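Local coordinates for GTP pyrophosphokinase (Chlorobaculum tepidum, PDB 3IBW), which probably makes the alarmone pppGpp from ATP and GTP as a pyrophosphokinase, its ACT domain, the part described here, likely serving regulation, at residues I51-T56 with T60-K65. The protein carries 1 engineered substitution. Residues are numbered along the deposited sequence; the frame is centred on the assembly and turned at random.
Sequences IFVKNT and TTLMDK
Thr-56 and Thr-60 join through a bond of the first helical turn, Thr-60 N reaching Thr-56 O at 2.9 Å with an N-H...O angle of 162°, while the CA atoms of Val-53, before the turn, and Leu-62, in the helix, stand 9.6 Å apart, a separation bridged by their side chains. The hydroxyl of Thr-60 also approaches that carbonyl, OG1 lying 3.0 Å from Thr-56 O. With OG1 anti to its own carbonyl carbon (chi1 -62°), the hydroxyl is turned back along the helix toward the preceding turn. Beside it, the Thr-56 methyl CG2 is 4.2 Å from Thr-60 OG1, at the more open margin of the contact. Strand 44-53 turns here into helix 56-67, the second strand-to-helix passage of the ACT domain's βαββαβ ferredoxin-like fold, in which both helices pack on one face of an antiparallel sheet. Asn-55 is the N-cap, its OD1 accepting a bond from Lys-58 N. Inside the turn the contact is apolar and buried: Leu-62 extends one methyl toward the strand, CD1 meeting Ile-51 CD1 at 3.6 Å, the two side chains lying at a slant to one another. Ile-51 places CG1 between its backbone N and carbonyl carbon (chi1 58°), and the extended chi2 carries CD1 toward the helix. Val-53 CG2 touches the same leucine methyl more loosely, at 4.4 Å. Phe-29 and Thr-31 also pack against Leu-62, linking this corner to the loop after helix 18-28.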
ATOM      1  N   ILE A  51      -6.254  -0.890   9.685  1.00 11.45           N
ATOM      2  CA  ILE A  51      -6.804  -2.173   9.278  1.00 13.27           C
ATOM      3  C   ILE A  51      -7.856  -2.645  10.268  1.00 16.76           C
ATOM      4  O   ILE A  51      -7.891  -2.168  11.407  1.00 17.87           O
ATOM      5  CB  ILE A  51      -5.703  -3.279   9.264  1.00 16.16           C
ATOM      6  CG1 ILE A  51      -5.057  -3.397  10.659  1.00 17.46           C
ATOM      7  CG2 ILE A  51      -4.639  -2.971   8.228  1.00 15.45           C
ATOM      8  CD1 ILE A  51      -4.158  -4.613  10.818  1.00 25.19           C
ATOM      9  N   PHE A  52      -8.723  -3.551   9.818  1.00 18.71           N
ATOM     10  CA  PHE A  52      -9.715  -4.173  10.695  1.00 21.27           C
ATOM     11  C   PHE A  52      -9.057  -5.523  11.006  1.00 22.16           C
ATOM     12  O   PHE A  52      -8.692  -6.283  10.101  1.00 24.34           O
ATOM     13  CB  PHE A  52     -11.066  -4.352  10.002  1.00 22.33           C
ATOM     14  CG  PHE A  52     -11.911  -3.124  10.052  1.00 27.88           C
ATOM     15  CD1 PHE A  52     -12.472  -2.693  11.249  1.00 32.84           C
ATOM     16  CD2 PHE A  52     -12.134  -2.383   8.910  1.00 37.41           C
ATOM     17  CE1 PHE A  52     -13.229  -1.529  11.299  1.00 31.67           C
ATOM     18  CE2 PHE A  52     -12.889  -1.213   8.953  1.00 34.46           C
ATOM     19  CZ  PHE A  52     -13.443  -0.792  10.144  1.00 35.30           C
ATOM     20  N   VAL A  53      -8.909  -5.814  12.294  1.00 19.42           N
ATOM     21  CA  VAL A  53      -8.242  -7.030  12.725  1.00 17.80           C
ATOM     22  C   VAL A  53      -9.046  -7.774  13.781  1.00 18.90           C
ATOM     23  O   VAL A  53      -9.808  -7.177  14.538  1.00 15.13           O
ATOM     24  CB  VAL A  53      -6.807  -6.659  13.229  1.00 20.83           C
ATOM     25  CG1 VAL A  53      -6.893  -5.754  14.436  1.00 19.69           C
ATOM     26  CG2 VAL A  53      -6.009  -7.897  13.524  1.00 19.76           C
ATOM     27  N   LYS A  54      -8.863  -9.088  13.806  1.00 21.44           N
ATOM     28  CA  LYS A  54      -9.567  -9.984  14.720  1.00 22.38           C
ATOM     29  C   LYS A  54      -9.451  -9.670  16.198  1.00 21.48           C
ATOM     30  O   LYS A  54     -10.451  -9.544  16.907  1.00 19.18           O
ATOM     31  CB  LYS A  54      -9.083 -11.418  14.487  1.00 24.35           C
ATOM     32  CG  LYS A  54      -9.795 -12.482  15.301  1.00 29.31           C
ATOM     33  CD  LYS A  54      -9.377 -13.889  14.876  1.00 31.64           C
ATOM     34  CE  LYS A  54      -7.989 -14.251  15.382  1.00 35.33           C
ATOM     35  NZ  LYS A  54      -7.768 -15.730  15.366  1.00 39.87           N
ATOM     36  N   ASN A  55      -8.215  -9.559  16.661  1.00 18.22           N
ATOM     37  CA  ASN A  55      -7.956  -9.290  18.065  1.00 17.94           C
ATOM     38  C   ASN A  55      -6.538  -8.769  18.231  1.00 16.47           C
ATOM     39  O   ASN A  55      -5.811  -8.625  17.246  1.00 14.94           O
ATOM     40  CB  ASN A  55      -8.159 -10.570  18.903  1.00 18.02           C
ATOM     41  CG  ASN A  55      -7.315 -11.749  18.411  1.00 22.64           C
ATOM     42  OD1 ASN A  55      -6.220 -11.568  17.884  1.00 17.20           O
ATOM     43  ND2 ASN A  55      -7.825 -12.966  18.600  1.00 19.97           N
ATOM     44  N   THR A  56      -6.138  -8.501  19.471  1.00 17.06           N
ATOM     45  CA  THR A  56      -4.807  -7.964  19.730  1.00 17.72           C
ATOM     46  C   THR A  56      -3.682  -8.934  19.392  1.00 16.78           C
ATOM     47  O   THR A  56      -2.650  -8.520  18.862  1.00 15.51           O
ATOM     48  CB  THR A  56      -4.673  -7.493  21.195  1.00 19.49           C
ATOM     49  OG1 THR A  56      -5.776  -6.633  21.521  1.00 18.85           O
ATOM     50  CG2 THR A  56      -3.375  -6.706  21.375  1.00 17.66           C
ATOM     51  N   THR A  60      -0.588  -8.084  16.873  1.00 12.42           N
ATOM     52  CA  THR A  60       0.804  -8.223  17.274  1.00 15.99           C
ATOM     53  C   THR A  60       1.603  -9.047  16.255  1.00 16.14           C
ATOM     54  O   THR A  60       2.752  -8.713  15.953  1.00 15.20           O
ATOM     55  CB  THR A  60       0.889  -8.866  18.678  1.00 17.69           C
ATOM     56  OG1 THR A  60       0.253  -7.997  19.622  1.00 17.81           O
ATOM     57  CG2 THR A  60       2.341  -9.079  19.099  1.00 22.54           C
ATOM     58  N   THR A  61       0.996 -10.102  15.710  1.00 17.38           N
ATOM     59  CA  THR A  61       1.688 -10.941  14.731  1.00 16.42           C
ATOM     60  C   THR A  61       1.948 -10.193  13.421  1.00 15.39           C
ATOM     61  O   THR A  61       2.960 -10.427  12.761  1.00 14.90           O
ATOM     62  CB  THR A  61       0.901 -12.239  14.421  1.00 20.31           C
ATOM     63  OG1 THR A  61      -0.262 -11.935  13.644  1.00 26.47           O
ATOM     64  CG2 THR A  61       0.475 -12.909  15.706  1.00 20.25           C
ATOM     65  N   LEU A  62       1.043  -9.296  13.036  1.00 13.73           N
ATOM     66  CA  LEU A  62       1.244  -8.529  11.809  1.00 13.00           C
ATOM     67  C   LEU A  62       2.367  -7.511  12.045  1.00 15.34           C
ATOM     68  O   LEU A  62       3.199  -7.288  11.164  1.00 13.10           O
ATOM     69  CB  LEU A  62      -0.045  -7.798  11.405  1.00 11.82           C
ATOM     70  CG  LEU A  62      -1.308  -8.662  11.250  1.00 17.66           C
ATOM     71  CD1 LEU A  62      -2.496  -7.775  10.862  1.00 17.42           C
ATOM     72  CD2 LEU A  62      -1.079  -9.748  10.206  1.00 21.40           C
HETATM   73  N   MSE A  63       2.396  -6.894  13.226  1.00 14.08           N
HETATM   74  CA  MSE A  63       3.441  -5.921  13.525  1.00 14.10           C
HETATM   75  C   MSE A  63       4.803  -6.608  13.616  1.00 16.37           C
HETATM   76  O   MSE A  63       5.808  -6.050  13.178  1.00 14.74           O
HETATM   77  CB  MSE A  63       3.114  -5.170  14.815  1.00 13.93           C
HETATM   78  CG  MSE A  63       1.872  -4.308  14.685  1.00 14.53           C
HETATM   79 SE   MSE A  63       1.693  -3.094  16.165  1.00 31.33          SE
HETATM   80  CE  MSE A  63       1.150  -4.334  17.524  1.00 18.19           C
ATOM     81  N   ASP A  64       4.835  -7.819  14.173  1.00 17.12           N
ATOM     82  CA  ASP A  64       6.084  -8.575  14.281  1.00 19.61           C
ATOM     83  C   ASP A  64       6.632  -8.927  12.887  1.00 19.28           C
ATOM     84  O   ASP A  64       7.839  -8.869  12.666  1.00 20.48           O
ATOM     85  CB  ASP A  64       5.875  -9.843  15.118  1.00 20.97           C
ATOM     86  CG  ASP A  64       5.760  -9.542  16.604  1.00 26.10           C
ATOM     87  OD1 ASP A  64       5.996  -8.379  17.000  1.00 31.87           O
ATOM     88  OD2 ASP A  64       5.447 -10.468  17.379  1.00 28.87           O
ATOM     89  N   LYS A  65       5.750  -9.288  11.955  1.00 18.27           N
ATOM     90  CA  LYS A  65       6.150  -9.600  10.580  1.00 20.36           C
ATOM     91  C   LYS A  65       6.810  -8.378   9.930  1.00 19.05           C
ATOM     92  O   LYS A  65       7.827  -8.496   9.250  1.00 19.65           O
ATOM     93  CB  LYS A  65       4.938  -9.997   9.734  1.00 21.94           C
ATOM     94  CG  LYS A  65       4.556 -11.461   9.830  1.00 31.63           C
ATOM     95  CD  LYS A  65       3.927 -11.939   8.526  1.00 38.18           C
ATOM     96  CE  LYS A  65       4.969 -12.092   7.416  1.00 44.12           C
ATOM     97  NZ  LYS A  65       5.364 -13.516   7.187  1.00 44.31           N
TER